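Local atomic coordinates of beta-N-acetylhexosaminidase (Thermotoga neapolitana, PDB entry 5BZA), a protein that probably hydrolyses terminal non-reducing N-acetyl-D-hexosamine residues from N-acetyl-beta-D-hexosaminides, as a member of glycosyl hydrolase family 3. Residues Tyr427-Asn432 with Arg442-Thr447; Val347-Pro352 with Phe401-Asn406; Val90-Tyr95 with Met144-Gly149; Gly154-Ile159 with Arg201-Val206; Glu18-Val23 with Asp276-Leu281. All coordinates share one frame; numbering follows the deposited sequence.

Overall arrangement
The contacts fall into two groups: contacts 1 and 2 in the C-terminal domain, contacts 3, 4 and 5 in the N-terminal TIM barrel. Contacts 1 and 2 share a mixed sheet; their centres lie about 10 Å apart, and F428 bonds through its backbone to D402 and V404, joining the four segments. Contacts 3 and 4 have centres about 12 Å apart, and M148 packs on V202. Contact 5 sits farther round the barrel, about 26 Å from contact 4, centre to centre. Metal comes nearest at contact 1, where the I446 side chain is about 5 Å from a cadmium ion; in contact 4 the V206 side chain is about 8 Å from that of H161.

Contact 1 of 5, residues Tyr427-Asn432 with Arg442-Thr447; sequences YFIIRN and RSVVIT
Two neighbouring parallel strands of the C-terminal domain's mixed sheet meet here, 427-429 beside 443-446, joined along the chain by a crossover that holds neither helix nor strand. Four backbone bonds zip them together. Y427 N donates to S443 O, and V445 N returns to Y427 O at 2.7 Å, running almost along the C=O axis and nearly straight. I429 N then reaches V445 O at 2.8 Å. The last bond, T447 N to I429 O, stretches to 3.3 Å with its donor above the carbonyl plane, and here the pairing gives out. On the face bearing Y427, I429, V444 and I446, the I429 CD1 methyl crosses obliquely onto V444 CG1 at 3.4 Å, tighter than usual van der Waals contact. I429 chi2, 98°, is far from staggered, in keeping with a squeezed fit. R442 lays CB and CD along the CD2-CE2 side of the Y427 ring, its guanidinium plane 87° from the ring; its nitrogens bond instead to the carbonyls of L418 and L420, and Y427 OH to that of H417. On the other face F428 CD2 lies alongside V445 CG1 at 4.0 Å. That F428-V445 face is covered by helix 452-463 through S458 and L462, while strand 399-404 flanks 427-429 on its other edge and F428 stacks on F403.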
# COMPACT_ATOMS: atom_id res chain seq x y z
N TYR B 427 -12.98 21.55 -22.01
CA TYR B 427 -13.85 20.82 -21.10
C TYR B 427 -13.26 19.46 -20.83
O TYR B 427 -13.06 18.65 -21.76
CB TYR B 427 -15.27 20.69 -21.68
CG TYR B 427 -15.95 22.02 -21.76
CD1 TYR B 427 -16.58 22.55 -20.64
CD2 TYR B 427 -15.94 22.77 -22.94
CE1 TYR B 427 -17.16 23.78 -20.67
CE2 TYR B 427 -16.54 24.03 -22.99
CZ TYR B 427 -17.15 24.52 -21.86
OH TYR B 427 -17.77 25.75 -21.88
N PHE B 428 -12.97 19.21 -19.56
CA PHE B 428 -12.50 17.90 -19.16
C PHE B 428 -13.66 17.18 -18.53
O PHE B 428 -14.06 17.49 -17.40
CB PHE B 428 -11.30 18.01 -18.17
CG PHE B 428 -10.04 18.58 -18.78
CD1 PHE B 428 -9.90 19.95 -18.99
CD2 PHE B 428 -8.97 17.75 -19.11
CE1 PHE B 428 -8.72 20.49 -19.54
CE2 PHE B 428 -7.78 18.28 -19.67
CZ PHE B 428 -7.67 19.64 -19.89
N ILE B 429 -14.23 16.21 -19.25
CA ILE B 429 -15.35 15.48 -18.68
C ILE B 429 -14.84 14.27 -17.94
O ILE B 429 -14.41 13.29 -18.54
CB ILE B 429 -16.43 15.08 -19.74
CG1 ILE B 429 -17.29 16.31 -20.07
CG2 ILE B 429 -17.42 14.12 -19.11
CD1 ILE B 429 -16.92 17.08 -21.32
N ILE B 430 -14.84 14.38 -16.62
CA ILE B 430 -14.07 13.45 -15.81
C ILE B 430 -14.87 12.41 -15.02
O ILE B 430 -14.29 11.51 -14.45
CB ILE B 430 -13.14 14.21 -14.84
CG1 ILE B 430 -13.94 15.03 -13.82
CG2 ILE B 430 -12.17 15.07 -15.62
CD1 ILE B 430 -13.03 15.67 -12.76
N ARG B 431 -16.19 12.58 -14.94
CA ARG B 431 -17.04 11.56 -14.34
C ARG B 431 -17.95 10.95 -15.39
O ARG B 431 -17.55 10.04 -16.11
CB ARG B 431 -17.88 12.10 -13.20
CG ARG B 431 -17.09 12.32 -11.99
CD ARG B 431 -17.94 12.07 -10.81
NE ARG B 431 -18.45 10.70 -10.91
CZ ARG B 431 -18.91 10.00 -9.89
NH1 ARG B 431 -18.90 10.52 -8.66
NH2 ARG B 431 -19.38 8.77 -10.09
N ASN B 432 -19.18 11.44 -15.43
CA ASN B 432 -20.20 10.95 -16.33
C ASN B 432 -19.91 11.32 -17.78
O ASN B 432 -20.11 12.47 -18.18
CB ASN B 432 -21.56 11.50 -15.88
CG ASN B 432 -22.72 10.96 -16.71
OD1 ASN B 432 -22.58 9.95 -17.43
ND2 ASN B 432 -23.90 11.58 -16.55
N ARG B 442 -17.50 22.20 -28.93
CA ARG B 442 -16.57 22.66 -27.91
C ARG B 442 -15.32 21.79 -27.90
O ARG B 442 -15.35 20.64 -28.35
CB ARG B 442 -17.23 22.62 -26.55
CG ARG B 442 -18.51 23.40 -26.45
CD ARG B 442 -18.37 24.91 -26.41
NE ARG B 442 -19.69 25.53 -26.17
CZ ARG B 442 -19.86 26.66 -25.50
NH1 ARG B 442 -18.79 27.29 -24.99
NH2 ARG B 442 -21.09 27.16 -25.30
N SER B 443 -14.22 22.35 -27.39
CA SER B 443 -13.02 21.56 -27.12
C SER B 443 -13.24 20.65 -25.92
O SER B 443 -13.42 21.10 -24.78
CB SER B 443 -11.83 22.47 -26.90
OG SER B 443 -11.39 22.94 -28.16
N VAL B 444 -13.20 19.36 -26.17
CA VAL B 444 -13.61 18.45 -25.14
C VAL B 444 -12.60 17.33 -25.01
O VAL B 444 -12.16 16.75 -26.01
CB VAL B 444 -15.02 17.87 -25.44
CG1 VAL B 444 -15.40 16.84 -24.39
CG2 VAL B 444 -16.09 18.99 -25.49
N VAL B 445 -12.24 17.03 -23.76
CA VAL B 445 -11.39 15.88 -23.42
C VAL B 445 -12.17 14.96 -22.47
O VAL B 445 -12.75 15.44 -21.48
CB VAL B 445 -10.03 16.31 -22.75
CG1 VAL B 445 -9.31 15.10 -22.14
CG2 VAL B 445 -9.13 17.00 -23.75
N ILE B 446 -12.25 13.66 -22.77
CA ILE B 446 -12.92 12.72 -21.85
C ILE B 446 -11.91 11.76 -21.21
O ILE B 446 -11.12 11.13 -21.92
CB ILE B 446 -14.03 11.88 -22.56
CG1 ILE B 446 -14.96 12.76 -23.41
CG2 ILE B 446 -14.83 11.09 -21.52
CD1 ILE B 446 -15.93 11.96 -24.26
N THR B 447 -11.93 11.66 -19.88
CA THR B 447 -10.92 10.86 -19.17
C THR B 447 -11.41 9.51 -18.68
O THR B 447 -10.61 8.60 -18.50
CB THR B 447 -10.34 11.61 -17.95
OG1 THR B 447 -11.38 11.90 -17.00
CG2 THR B 447 -9.64 12.86 -18.39

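Contact 2 of 5, residues Val347-Pro352 with Phe401-Asn406; sequences VVLLVP and FDFVVN
Strands 347-352 and 401-404, neighbours in the mixed sheet of the C-terminal domain, run side by side and parallel, 12° apart in direction. Three backbone bonds hold them in register: F401 N to V348 O, L350 N to F401 O, and F403 N to L350 O, the last at 3.0 Å. The first two lie nearly along their C=O axes. The F401 ring is the main landing site for side chains. V347 sets CG1 anti to its backbone N, which places that methyl squarely over the ring centre as a CH-pi contact, 3.5 Å from CG1 to the F401 centroid and 13° off the normal. L349 runs alongside F401 and brings CD2 to 3.7 Å from F401 CD2; the same methyl lies in the plane of the F403 ring, at its edge, 3.9 Å from F403 CE2. One leucine branch thus touches both rings. Further on, V351 CG2 meets F403 CD2, and P352 CG fits against V405 CG2 at 3.6 Å, where regular pairing has ended. L350 and D402 point to the opposite face, where D402 OD2 bonds to H417 ND1. Strand 380-386 lies along the outer edge of 347-352, strand 425-429 borders 401-404 and brings F428 against the F401 ring, and helix 364-377 covers the L349-F403 face through A374 and I370.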
# COMPACT_ATOMS: atom_id res chain seq x y z
N VAL B 347 -3.17 29.24 -17.52
CA VAL B 347 -4.42 28.51 -17.49
C VAL B 347 -5.16 28.87 -16.23
O VAL B 347 -4.57 29.03 -15.17
CB VAL B 347 -4.21 26.94 -17.57
CG1 VAL B 347 -5.50 26.19 -17.36
CG2 VAL B 347 -3.63 26.54 -18.93
N VAL B 348 -6.48 29.01 -16.36
CA VAL B 348 -7.33 29.21 -15.23
C VAL B 348 -8.00 27.85 -15.00
O VAL B 348 -8.57 27.28 -15.95
CB VAL B 348 -8.37 30.32 -15.50
CG1 VAL B 348 -9.37 30.36 -14.37
CG2 VAL B 348 -7.66 31.66 -15.58
N LEU B 349 -8.00 27.38 -13.76
CA LEU B 349 -8.50 26.03 -13.49
C LEU B 349 -9.79 26.10 -12.72
O LEU B 349 -9.86 26.67 -11.61
CB LEU B 349 -7.50 25.22 -12.66
CG LEU B 349 -6.11 24.85 -13.20
CD1 LEU B 349 -5.34 24.05 -12.16
CD2 LEU B 349 -6.22 24.07 -14.53
N LEU B 350 -10.81 25.45 -13.27
CA LEU B 350 -12.09 25.40 -12.61
C LEU B 350 -12.22 23.99 -12.12
O LEU B 350 -12.29 23.04 -12.92
CB LEU B 350 -13.25 25.76 -13.57
CG LEU B 350 -13.30 27.21 -14.04
CD1 LEU B 350 -14.48 27.50 -14.99
CD2 LEU B 350 -13.37 28.11 -12.81
N VAL B 351 -12.25 23.84 -10.81
CA VAL B 351 -12.17 22.50 -10.24
C VAL B 351 -13.31 22.29 -9.27
O VAL B 351 -13.53 23.13 -8.42
CB VAL B 351 -10.80 22.29 -9.50
CG1 VAL B 351 -10.80 20.95 -8.77
CG2 VAL B 351 -9.62 22.41 -10.49
N PRO B 352 -14.05 21.16 -9.41
CA PRO B 352 -15.14 20.80 -8.49
C PRO B 352 -14.71 21.00 -7.04
O PRO B 352 -13.59 20.64 -6.69
CB PRO B 352 -15.40 19.32 -8.78
CG PRO B 352 -15.04 19.19 -10.24
CD PRO B 352 -13.92 20.18 -10.50
N PHE B 401 -9.58 25.73 -18.17
CA PHE B 401 -9.81 24.29 -18.08
C PHE B 401 -10.99 24.09 -17.18
O PHE B 401 -10.88 24.30 -15.96
CB PHE B 401 -8.61 23.52 -17.49
CG PHE B 401 -7.40 23.43 -18.39
CD1 PHE B 401 -7.43 23.91 -19.68
CD2 PHE B 401 -6.26 22.76 -17.95
CE1 PHE B 401 -6.31 23.80 -20.51
CE2 PHE B 401 -5.13 22.62 -18.78
CZ PHE B 401 -5.15 23.15 -20.06
N ASP B 402 -12.12 23.66 -17.74
CA ASP B 402 -13.29 23.37 -16.91
C ASP B 402 -13.31 21.86 -16.64
O ASP B 402 -13.45 21.03 -17.55
CB ASP B 402 -14.58 23.88 -17.59
CG ASP B 402 -15.87 23.51 -16.82
OD1 ASP B 402 -15.81 23.15 -15.61
OD2 ASP B 402 -16.98 23.66 -17.43
N PHE B 403 -13.14 21.51 -15.37
CA PHE B 403 -13.16 20.10 -15.00
C PHE B 403 -14.58 19.74 -14.61
O PHE B 403 -15.05 19.96 -13.48
CB PHE B 403 -12.16 19.82 -13.88
CG PHE B 403 -10.74 19.89 -14.34
CD1 PHE B 403 -10.14 18.80 -14.95
CD2 PHE B 403 -10.03 21.08 -14.27
CE1 PHE B 403 -8.84 18.87 -15.42
CE2 PHE B 403 -8.73 21.15 -14.74
CZ PHE B 403 -8.14 20.04 -15.32
N VAL B 404 -15.27 19.22 -15.61
CA VAL B 404 -16.72 19.10 -15.57
C VAL B 404 -17.19 17.85 -14.82
O VAL B 404 -16.81 16.72 -15.14
CB VAL B 404 -17.27 19.06 -16.97
CG1 VAL B 404 -18.79 18.98 -16.91
CG2 VAL B 404 -16.78 20.27 -17.78
N VAL B 405 -18.06 18.09 -13.84
CA VAL B 405 -18.78 17.05 -13.10
C VAL B 405 -20.29 17.41 -13.14
O VAL B 405 -20.66 18.59 -13.05
CB VAL B 405 -18.25 16.97 -11.66
CG1 VAL B 405 -19.16 16.14 -10.77
CG2 VAL B 405 -16.82 16.42 -11.66
N ASN B 406 -21.13 16.39 -13.43
CA ASN B 406 -22.63 16.45 -13.48
C ASN B 406 -23.18 17.73 -14.14
O ASN B 406 -23.95 18.51 -13.56
CB ASN B 406 -23.26 16.20 -12.08
CG ASN B 406 -23.37 17.46 -11.23
OD1 ASN B 406 -22.44 18.25 -11.19
ND2 ASN B 406 -24.53 17.68 -10.60

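Contact 3 of 5, residues Val90-Tyr95 with Met144-Gly149; sequences VFTGRY and MEACMG
V90 opens the meeting of two successive outer helices of the TIM barrel, 89-106 and 136-153; the axes of 90-95 and 144-149 come within 7.2 Å and cross at -27°. Its CG2 methyl lies beside the carboxylate of E145, 3.7 Å from OE2. Two residues on, T92 holds CG2 anti to its backbone N and sets it 3.9 Å from A146 CB. G93 then lets the helices close up: E145 bends back at chi2 (-74°), which brings its OE1 to 3.3 Å from G93 CA. A beta carbon on G93 would run into E145 OE1, and one on G149 into G93 O. An alanine in place of E145 would keep the CB contact but remove the carboxylate that packs on V90 and G93, and would probably loosen this end of the interface. The helices are held otherwise by short backbone touches: G93 CA lies 3.3 Å from E145 O in a CA-H...O contact, and G149 CA lies 3.4 Å from G93 O in another.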
# COMPACT_ATOMS: atom_id res chain seq x y z
N VAL B 90 12.18 -15.98 12.67
CA VAL B 90 11.16 -16.42 11.72
C VAL B 90 10.18 -15.30 11.36
O VAL B 90 9.86 -15.11 10.20
CB VAL B 90 10.39 -17.65 12.27
CG1 VAL B 90 9.03 -17.80 11.60
CG2 VAL B 90 11.24 -18.87 12.10
N PHE B 91 9.75 -14.55 12.36
CA PHE B 91 8.89 -13.40 12.13
C PHE B 91 9.56 -12.38 11.21
O PHE B 91 8.88 -11.73 10.41
CB PHE B 91 8.47 -12.77 13.45
CG PHE B 91 7.42 -13.56 14.15
CD1 PHE B 91 6.08 -13.50 13.72
CD2 PHE B 91 7.75 -14.43 15.17
CE1 PHE B 91 5.11 -14.26 14.33
CE2 PHE B 91 6.80 -15.18 15.78
CZ PHE B 91 5.45 -15.09 15.37
N THR B 92 10.88 -12.23 11.28
CA THR B 92 11.56 -11.34 10.33
C THR B 92 11.49 -11.86 8.88
O THR B 92 11.26 -11.09 7.92
CB THR B 92 13.05 -11.12 10.74
OG1 THR B 92 13.09 -10.61 12.09
CG2 THR B 92 13.77 -10.20 9.76
N GLY B 93 11.72 -13.16 8.71
CA GLY B 93 11.59 -13.77 7.40
C GLY B 93 10.16 -13.60 6.84
O GLY B 93 9.99 -13.28 5.67
N ARG B 94 9.14 -13.80 7.69
CA ARG B 94 7.74 -13.65 7.24
C ARG B 94 7.44 -12.18 6.82
O ARG B 94 6.81 -11.93 5.78
CB ARG B 94 6.78 -14.12 8.35
CG ARG B 94 6.88 -15.62 8.69
CD ARG B 94 5.75 -16.13 9.62
NE ARG B 94 5.89 -17.58 9.87
CZ ARG B 94 5.67 -18.21 11.04
NH1 ARG B 94 5.32 -17.54 12.14
NH2 ARG B 94 5.85 -19.53 11.12
N TYR B 95 7.94 -11.22 7.60
CA TYR B 95 7.73 -9.85 7.22
C TYR B 95 8.42 -9.57 5.87
O TYR B 95 7.88 -8.89 5.00
CB TYR B 95 8.29 -8.90 8.27
CG TYR B 95 8.51 -7.51 7.71
CD1 TYR B 95 7.42 -6.69 7.42
CD2 TYR B 95 9.79 -7.06 7.37
CE1 TYR B 95 7.61 -5.42 6.87
CE2 TYR B 95 9.98 -5.83 6.81
CZ TYR B 95 8.88 -5.00 6.56
OH TYR B 95 9.09 -3.74 6.01
N MET B 144 19.76 -13.39 7.97
CA MET B 144 19.56 -14.52 7.08
C MET B 144 18.06 -14.72 6.79
O MET B 144 17.66 -14.96 5.66
CB MET B 144 20.16 -15.79 7.66
CG MET B 144 20.22 -16.94 6.68
SD MET B 144 21.39 -16.81 5.31
CE MET B 144 20.26 -16.36 3.98
N GLU B 145 17.25 -14.66 7.84
CA GLU B 145 15.82 -14.76 7.67
C GLU B 145 15.33 -13.69 6.74
O GLU B 145 14.48 -13.95 5.88
CB GLU B 145 15.11 -14.67 9.00
CG GLU B 145 15.03 -16.00 9.76
CD GLU B 145 14.00 -16.96 9.13
OE1 GLU B 145 13.28 -16.55 8.19
OE2 GLU B 145 13.86 -18.10 9.63
N ALA B 146 15.85 -12.48 6.89
CA ALA B 146 15.40 -11.38 6.06
C ALA B 146 15.72 -11.63 4.61
O ALA B 146 14.86 -11.44 3.72
CB ALA B 146 16.01 -10.08 6.51
N CYS B 147 16.94 -12.05 4.34
CA CYS B 147 17.33 -12.31 2.95
C CYS B 147 16.51 -13.42 2.31
O CYS B 147 16.14 -13.32 1.14
CB CYS B 147 18.83 -12.64 2.87
SG CYS B 147 19.83 -11.16 3.12
N MET B 148 16.28 -14.49 3.08
CA MET B 148 15.52 -15.62 2.61
C MET B 148 14.06 -15.17 2.31
O MET B 148 13.53 -15.48 1.26
CB MET B 148 15.55 -16.77 3.63
CG MET B 148 14.94 -18.07 3.12
SD MET B 148 15.80 -18.74 1.65
CE MET B 148 17.39 -19.33 2.34
N GLY B 149 13.45 -14.42 3.23
CA GLY B 149 12.12 -13.88 3.03
C GLY B 149 12.00 -13.00 1.78
O GLY B 149 11.08 -13.22 0.97

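Contact 4 of 5, residues Gly154-Ile159 with Arg201-Val206; sequences GVIPCI and RVKTAV
P157 O is gripped by one firm bond and two lesser contacts. A205 N donates to P157 O at 2.9 Å, in the carbonyl plane and nearly straight (169°). T204 CA lies 3.5 Å from P157 O in a CA-H...O contact, and T204 OG1 stands 3.2 Å from the same oxygen. That hydroxyl, anti to its backbone N, is also 2.9 Å from A205 O, so either carbonyl could take its one proton, and the geometry does not choose. A205 O meanwhile takes I159 N at 3.0 Å, from above its plane, and faces C158 CA-H. These bonds join two adjacent parallel strands of the TIM barrel, 156-162 and 205-208. Around them, C158 SG lies 3.8 Å from A205 CB on one face; on the other, I159 CG1, in the crowded position between N and carbonyl carbon, meets V206 CG2 at 3.9 Å. Apolar pairs thus flank the bonds on each face, with the buried T204 hydroxyl placed where it can serve either of two strand carbonyls.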
# COMPACT_ATOMS: atom_id res chain seq x y z
N GLY B 154 10.27 -12.61 -3.98
CA GLY B 154 10.49 -12.17 -5.35
C GLY B 154 11.38 -10.95 -5.49
O GLY B 154 11.36 -10.24 -6.52
N VAL B 155 12.13 -10.62 -4.45
CA VAL B 155 13.01 -9.48 -4.56
C VAL B 155 14.43 -9.86 -4.12
O VAL B 155 14.64 -10.49 -3.09
CB VAL B 155 12.41 -8.34 -3.71
CG1 VAL B 155 13.40 -7.38 -3.32
CG2 VAL B 155 11.32 -7.64 -4.50
N ILE B 156 15.42 -9.48 -4.89
CA ILE B 156 16.83 -9.72 -4.44
C ILE B 156 17.28 -8.74 -3.39
O ILE B 156 17.36 -7.56 -3.66
CB ILE B 156 17.80 -9.65 -5.61
CG1 ILE B 156 17.43 -10.77 -6.57
CG2 ILE B 156 19.25 -9.87 -5.12
CD1 ILE B 156 18.27 -10.76 -7.76
N PRO B 157 17.62 -9.25 -2.20
CA PRO B 157 18.10 -8.36 -1.15
C PRO B 157 19.47 -7.78 -1.47
O PRO B 157 20.22 -8.35 -2.25
CB PRO B 157 18.15 -9.27 0.09
CG PRO B 157 18.39 -10.61 -0.47
CD PRO B 157 17.66 -10.67 -1.79
N CYS B 158 19.73 -6.61 -0.90
CA CYS B 158 21.06 -5.99 -0.93
C CYS B 158 21.50 -5.67 0.50
O CYS B 158 21.03 -4.71 1.13
CB CYS B 158 21.05 -4.72 -1.78
SG CYS B 158 22.69 -3.94 -1.93
N ILE B 159 22.39 -6.49 1.02
CA ILE B 159 22.80 -6.32 2.40
C ILE B 159 23.75 -5.13 2.52
O ILE B 159 24.48 -4.84 1.62
CB ILE B 159 23.42 -7.63 2.96
CG1 ILE B 159 24.62 -8.08 2.12
CG2 ILE B 159 22.35 -8.72 3.04
CD1 ILE B 159 25.23 -9.39 2.61
N ARG B 201 22.70 -20.13 0.10
CA ARG B 201 22.52 -20.07 -1.36
C ARG B 201 21.53 -18.98 -1.79
O ARG B 201 21.12 -18.97 -2.94
CB ARG B 201 22.04 -21.42 -1.92
CG ARG B 201 23.02 -22.61 -1.82
CD ARG B 201 24.23 -22.44 -2.76
NE ARG B 201 23.84 -22.38 -4.18
CZ ARG B 201 24.69 -22.33 -5.21
NH1 ARG B 201 26.01 -22.29 -5.00
NH2 ARG B 201 24.24 -22.29 -6.46
N VAL B 202 21.20 -18.01 -0.91
CA VAL B 202 20.38 -16.89 -1.35
C VAL B 202 21.22 -15.96 -2.20
O VAL B 202 22.33 -15.57 -1.82
CB VAL B 202 19.80 -16.05 -0.17
CG1 VAL B 202 19.00 -14.86 -0.71
CG2 VAL B 202 18.91 -16.88 0.70
N LYS B 203 20.71 -15.63 -3.38
CA LYS B 203 21.36 -14.65 -4.21
C LYS B 203 21.19 -13.30 -3.54
O LYS B 203 20.06 -12.91 -3.19
CB LYS B 203 20.77 -14.60 -5.61
CG LYS B 203 21.52 -13.66 -6.56
CD LYS B 203 21.09 -13.86 -7.99
CE LYS B 203 22.23 -13.51 -8.94
NZ LYS B 203 22.36 -14.47 -10.07
N THR B 204 22.28 -12.55 -3.41
CA THR B 204 22.19 -11.24 -2.76
C THR B 204 23.12 -10.23 -3.43
O THR B 204 24.09 -10.61 -4.06
CB THR B 204 22.55 -11.33 -1.22
OG1 THR B 204 22.37 -10.04 -0.61
CG2 THR B 204 24.03 -11.73 -0.98
N ALA B 205 22.81 -8.93 -3.33
CA ALA B 205 23.84 -7.93 -3.65
C ALA B 205 24.48 -7.44 -2.33
O ALA B 205 23.93 -7.65 -1.25
CB ALA B 205 23.27 -6.75 -4.49
N VAL B 206 25.63 -6.80 -2.43
CA VAL B 206 26.26 -6.22 -1.24
C VAL B 206 26.49 -4.73 -1.48
O VAL B 206 27.09 -4.34 -2.50
CB VAL B 206 27.62 -6.88 -0.90
CG1 VAL B 206 28.28 -6.12 0.26
CG2 VAL B 206 27.42 -8.33 -0.56

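Contact 5 of 5, residues Glu18-Val23 with Asp276-Leu281; sequences EEAREV and DNFRDL
The seam where the TIM barrel closes on itself carries this contact: helix 18-27, which follows the first strand, packs against the loop that follows the last strand, 273-275. An Asx turn shapes that loop, N277 OD1 accepting from R279 N at 2.9 Å. F278, its CG in the crowded position between backbone N and carbonyl carbon (chi1 68°), turns its ring to the helix. A20 CB sits over one face, off toward the rim, in a CH-pi contact 4.2 Å from CB to the F278 centroid. R279 CG lies over the opposite face, and the chain then carries its guanidinium across the ring's tip, with F278 CZ over the centre of that group. At the ring edge come E19 CG and V23 CG2, the former 3.9 Å from F278 CE2. V23 CG1 presses on L281 CD2 at 3.5 Å, a tight fit. Beyond the ring edge E19, extended from the backbone, offers OE1 to R279 NE at 2.8 Å in a salt bridge. The bond lies in the guanidinium plane but meets OE1 from above the carboxylate plane. An alanine in place of E19 would remove that bond and the CG contact at the ring edge, and would probably leave the R279 side chain less well fixed. F278 also stacks on F13 of the first strand. The contact therefore pairs a buried aromatic packing layer with a charge pair toward the surface.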
# COMPACT_ATOMS: atom_id res chain seq x y z
N GLU B 18 10.94 14.58 -18.44
CA GLU B 18 11.53 14.35 -19.78
C GLU B 18 13.05 14.24 -19.60
O GLU B 18 13.68 13.44 -20.28
CB GLU B 18 11.12 15.44 -20.78
CG GLU B 18 11.29 15.17 -22.32
CD GLU B 18 10.36 14.02 -22.90
OE1 GLU B 18 9.77 13.25 -22.10
OE2 GLU B 18 10.15 13.92 -24.15
N GLU B 19 13.63 14.99 -18.66
CA GLU B 19 15.08 14.86 -18.43
C GLU B 19 15.41 13.41 -18.00
O GLU B 19 16.33 12.79 -18.55
CB GLU B 19 15.59 15.86 -17.37
CG GLU B 19 17.12 15.81 -17.17
CD GLU B 19 17.65 16.86 -16.18
OE1 GLU B 19 16.84 17.41 -15.39
OE2 GLU B 19 18.89 17.11 -16.16
N ALA B 20 14.65 12.89 -17.04
CA ALA B 20 14.82 11.52 -16.60
C ALA B 20 14.73 10.51 -17.76
O ALA B 20 15.63 9.69 -17.93
CB ALA B 20 13.82 11.20 -15.52
N ARG B 21 13.71 10.60 -18.60
CA ARG B 21 13.65 9.71 -19.75
C ARG B 21 14.86 9.89 -20.67
O ARG B 21 15.38 8.90 -21.21
CB ARG B 21 12.35 9.92 -20.56
CG ARG B 21 11.07 9.80 -19.75
CD ARG B 21 9.78 10.12 -20.56
NE ARG B 21 8.90 10.69 -19.55
CZ ARG B 21 8.56 11.96 -19.47
NH1 ARG B 21 8.89 12.80 -20.43
NH2 ARG B 21 7.82 12.38 -18.46
N GLU B 22 15.27 11.14 -20.90
CA GLU B 22 16.44 11.43 -21.73
C GLU B 22 17.68 10.71 -21.19
O GLU B 22 18.36 10.02 -21.95
CB GLU B 22 16.74 12.95 -21.82
CG GLU B 22 15.94 13.80 -22.86
CD GLU B 22 16.19 15.33 -22.75
OE1 GLU B 22 17.23 15.75 -22.17
OE2 GLU B 22 15.34 16.12 -23.27
N VAL B 23 17.98 10.89 -19.90
CA VAL B 23 19.18 10.28 -19.30
C VAL B 23 19.09 8.77 -19.39
O VAL B 23 20.05 8.12 -19.81
CB VAL B 23 19.38 10.68 -17.84
CG1 VAL B 23 20.50 9.85 -17.20
CG2 VAL B 23 19.67 12.14 -17.75
N ASP B 276 22.89 9.15 -6.15
CA ASP B 276 21.62 9.44 -5.52
C ASP B 276 20.83 10.45 -6.35
O ASP B 276 19.76 10.88 -5.93
CB ASP B 276 21.78 9.90 -4.05
CG ASP B 276 22.46 11.23 -3.93
OD1 ASP B 276 22.97 11.73 -4.95
OD2 ASP B 276 22.52 11.78 -2.81
N ASN B 277 21.36 10.78 -7.53
CA ASN B 277 20.77 11.75 -8.43
C ASN B 277 21.06 11.41 -9.89
O ASN B 277 22.21 11.48 -10.32
CB ASN B 277 21.29 13.15 -8.14
CG ASN B 277 20.51 14.23 -8.86
OD1 ASN B 277 19.81 13.97 -9.87
ND2 ASN B 277 20.64 15.47 -8.37
N PHE B 278 20.02 11.08 -10.67
CA PHE B 278 20.21 10.66 -12.06
C PHE B 278 20.85 11.76 -12.87
O PHE B 278 21.54 11.50 -13.86
CB PHE B 278 18.86 10.26 -12.70
CG PHE B 278 17.90 11.42 -12.89
CD1 PHE B 278 17.07 11.84 -11.85
CD2 PHE B 278 17.85 12.10 -14.12
CE1 PHE B 278 16.18 12.91 -12.02
CE2 PHE B 278 16.96 13.17 -14.30
CZ PHE B 278 16.13 13.58 -13.25
N ARG B 279 20.63 12.99 -12.45
CA ARG B 279 21.25 14.11 -13.12
C ARG B 279 22.79 14.06 -13.01
O ARG B 279 23.46 14.67 -13.82
CB ARG B 279 20.68 15.44 -12.60
CG ARG B 279 19.17 15.62 -12.85
CD ARG B 279 18.62 16.91 -12.24
NE ARG B 279 17.24 17.17 -12.66
CZ ARG B 279 16.15 17.00 -11.90
NH1 ARG B 279 16.29 16.67 -10.61
NH2 ARG B 279 14.93 17.24 -12.42
N ASP B 280 23.35 13.35 -12.03
CA ASP B 280 24.81 13.18 -11.98
C ASP B 280 25.34 12.14 -12.94
O ASP B 280 26.56 11.97 -13.05
CB ASP B 280 25.28 12.80 -10.58
CG ASP B 280 25.10 13.90 -9.61
OD1 ASP B 280 25.30 15.07 -9.99
OD2 ASP B 280 24.70 13.60 -8.48
N LEU B 281 24.46 11.39 -13.60
CA LEU B 281 24.94 10.27 -14.39
C LEU B 281 25.94 10.68 -15.49
O LEU B 281 26.97 10.04 -15.63
CB LEU B 281 23.78 9.50 -15.00
CG LEU B 281 24.17 8.29 -15.85
CD1 LEU B 281 25.10 7.37 -15.08
CD2 LEU B 281 22.93 7.52 -16.27